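Sensory/regulatory protein rpfC (Xanthomonas campestris pv. campestris, PDB 3M6M) is a sensory histidine kinase whose receiver domain, of the CheY-like response regulator family, binds magnesium and probably takes part in phosphorelay signalling. Local coordinates at residues 90-95 and 112-117. Residues are numbered along the deposited sequence; the frame is centred on the assembly and turned at random.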
loop_
_atom_site.group_PDB
_atom_site.type_symbol
_atom_site.label_atom_id
_atom_site.label_comp_id
_atom_site.label_asym_id
_atom_site.label_seq_id
_atom_site.Cartn_x
_atom_site.Cartn_y
_atom_site.Cartn_z
ATOM N N TYR D 90 -32.236 15.945 2.428
ATOM C CA TYR D 90 -31.624 15.647 3.718
ATOM C C TYR D 90 -32.587 15.927 4.866
ATOM O O TYR D 90 -33.276 16.950 4.884
ATOM C CB TYR D 90 -30.329 16.441 3.929
ATOM C CG TYR D 90 -29.691 16.181 5.279
ATOM C CD1 TYR D 90 -28.866 15.073 5.478
ATOM C CD2 TYR D 90 -29.927 17.030 6.364
ATOM C CE1 TYR D 90 -28.287 14.819 6.719
ATOM C CE2 TYR D 90 -29.353 16.787 7.610
ATOM C CZ TYR D 90 -28.535 15.679 7.779
ATOM O OH TYR D 90 -27.960 15.431 9.005
ATOM N N THR D 91 -32.626 15.004 5.821
ATOM C CA THR D 91 -33.386 15.191 7.057
ATOM C C THR D 91 -32.690 14.512 8.246
ATOM O O THR D 91 -32.295 13.347 8.151
ATOM C CB THR D 91 -34.886 14.773 6.913
ATOM O OG1 THR D 91 -35.375 14.261 8.158
ATOM C CG2 THR D 91 -35.072 13.731 5.828
ATOM N N PRO D 92 -32.515 15.261 9.355
ATOM C CA PRO D 92 -31.798 14.816 10.556
ATOM C C PRO D 92 -32.415 13.581 11.204
ATOM O O PRO D 92 -33.643 13.463 11.275
ATOM C CB PRO D 92 -31.924 16.015 11.504
ATOM C CG PRO D 92 -32.148 17.179 10.620
ATOM C CD PRO D 92 -32.971 16.657 9.487
ATOM N N VAL D 93 -31.559 12.673 11.669
ATOM C CA VAL D 93 -32.006 11.453 12.332
ATOM C C VAL D 93 -31.360 11.318 13.709
ATOM O O VAL D 93 -30.133 11.363 13.838
ATOM C CB VAL D 93 -31.697 10.185 11.493
ATOM C CG1 VAL D 93 -32.223 8.936 12.194
ATOM C CG2 VAL D 93 -32.290 10.296 10.095
ATOM N N VAL D 94 -32.200 11.160 14.728
ATOM C CA VAL D 94 -31.744 10.882 16.089
ATOM C C VAL D 94 -32.145 9.462 16.503
ATOM O O VAL D 94 -33.282 9.036 16.287
ATOM C CB VAL D 94 -32.251 11.950 17.107
ATOM C CG1 VAL D 94 -33.699 12.329 16.837
ATOM C CG2 VAL D 94 -32.069 11.480 18.551
ATOM N N VAL D 95 -31.196 8.739 17.092
ATOM C CA VAL D 95 -31.403 7.344 17.473
ATOM C C VAL D 95 -31.724 7.205 18.965
ATOM O O VAL D 95 -31.159 7.914 19.803
ATOM C CB VAL D 95 -30.177 6.464 17.094
ATOM C CG1 VAL D 95 -30.503 4.982 17.244
ATOM C CG2 VAL D 95 -29.734 6.748 15.664
ATOM N N GLY D 112 -23.906 8.477 10.190
ATOM C CA GLY D 112 -24.490 9.801 9.986
ATOM C C GLY D 112 -25.623 10.194 10.917
ATOM O O GLY D 112 -26.362 11.134 10.627
ATOM N N ALA D 113 -25.764 9.481 12.034
ATOM C CA ALA D 113 -26.749 9.840 13.053
ATOM C C ALA D 113 -26.319 11.117 13.766
ATOM O O ALA D 113 -25.193 11.212 14.261
ATOM C CB ALA D 113 -26.934 8.705 14.051
ATOM N N ARG D 114 -27.218 12.094 13.805
ATOM C CA ARG D 114 -26.910 13.404 14.378
ATOM C C ARG D 114 -26.906 13.420 15.906
ATOM O O ARG D 114 -26.184 14.211 16.518
ATOM C CB ARG D 114 -27.858 14.472 13.832
ATOM C CG ARG D 114 -27.525 14.919 12.420
ATOM C CD ARG D 114 -28.223 16.221 12.077
ATOM N NE ARG D 114 -27.622 17.375 12.747
ATOM C CZ ARG D 114 -26.763 18.218 12.181
ATOM N NH1 ARG D 114 -26.388 18.051 10.918
ATOM N NH2 ARG D 114 -26.279 19.235 12.881
ATOM N N ALA D 115 -27.712 12.551 16.511
ATOM C CA ALA D 115 -27.801 12.451 17.966
ATOM C C ALA D 115 -28.127 11.031 18.414
ATOM O O ALA D 115 -28.834 10.295 17.723
ATOM C CB ALA D 115 -28.835 13.432 18.511
ATOM N N PHE D 116 -27.597 10.660 19.578
ATOM C CA PHE D 116 -27.856 9.362 20.187
ATOM C C PHE D 116 -28.261 9.577 21.642
ATOM O O PHE D 116 -27.436 9.959 22.478
ATOM C CB PHE D 116 -26.610 8.475 20.100
ATOM C CG PHE D 116 -26.884 7.011 20.315
ATOM C CD1 PHE D 116 -26.863 6.128 19.243
ATOM C CD2 PHE D 116 -27.150 6.512 21.590
ATOM C CE1 PHE D 116 -27.109 4.771 19.433
ATOM C CE2 PHE D 116 -27.401 5.157 21.790
ATOM C CZ PHE D 116 -27.379 4.285 20.709
ATOM N N LEU D 117 -29.535 9.336 21.936
ATOM C CA LEU D 117 -30.068 9.556 23.278
ATOM C C LEU D 117 -30.562 8.267 23.923
ATOM O O LEU D 117 -31.080 7.377 23.245
ATOM C CB LEU D 117 -31.180 10.606 23.252
ATOM C CG LEU D 117 -30.756 12.049 22.959
ATOM C CD1 LEU D 117 -31.916 12.830 22.367
ATOM C CD2 LEU D 117 -30.217 12.737 24.210
#
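Val95 and Phe116 pair in register where strand 93-97 runs parallel to strand 115-118, the outermost on this side of the five-stranded sheet of the CheY-like receiver fold. The two strands are joined by helix 102-110 in a beta-alpha-beta crossover. Val95 is held through both backbone polar atoms: its N donates to Ala115 O (2.9 Å), and its O accepts from Leu117 N in a nearly straight bond (167° at the hydrogen). Upstream, Val93 O takes the N-H of Arg114 at 3.0 Å. Side chains alternate between the faces. Val95 CG2, Ala113 CB and the Phe116 ring lie on the side covered by helix 102-110; Val95 CB lies 4.0 Å from Phe116 CD1, and Val95 CG1 is as near Phe116 CE1. On the other face, Val94 CG2, anti to its backbone N, rests on Ala115 CB (3.8 Å) and reaches Leu117 CD1; Leu117 in turn packs against Leu126 and Thr129 of helix 123-133. Arg114 can be followed outward over the loop that leads into strand 93-97. CB passes near Val93 O, CG nears Tyr90 OH, and CD touches both that hydroxyl and Pro92 CB, the latter at 3.8 Å. The chain then bends at chi3 (74°), and the guanidinium stands steeply to the tyrosine ring, their planes 78° apart. NH1 comes within 3.6 Å of Tyr90 OH, which lies at the guanidinium edge, a proximity too long to count as a hydrogen bond. Tyr90 CG lies anti to the backbone N, and the ring's hydroxyl reaches the aliphatic part of the arginine, where Tyr90 OH comes closest to Arg114 CD, at 3.2 Å.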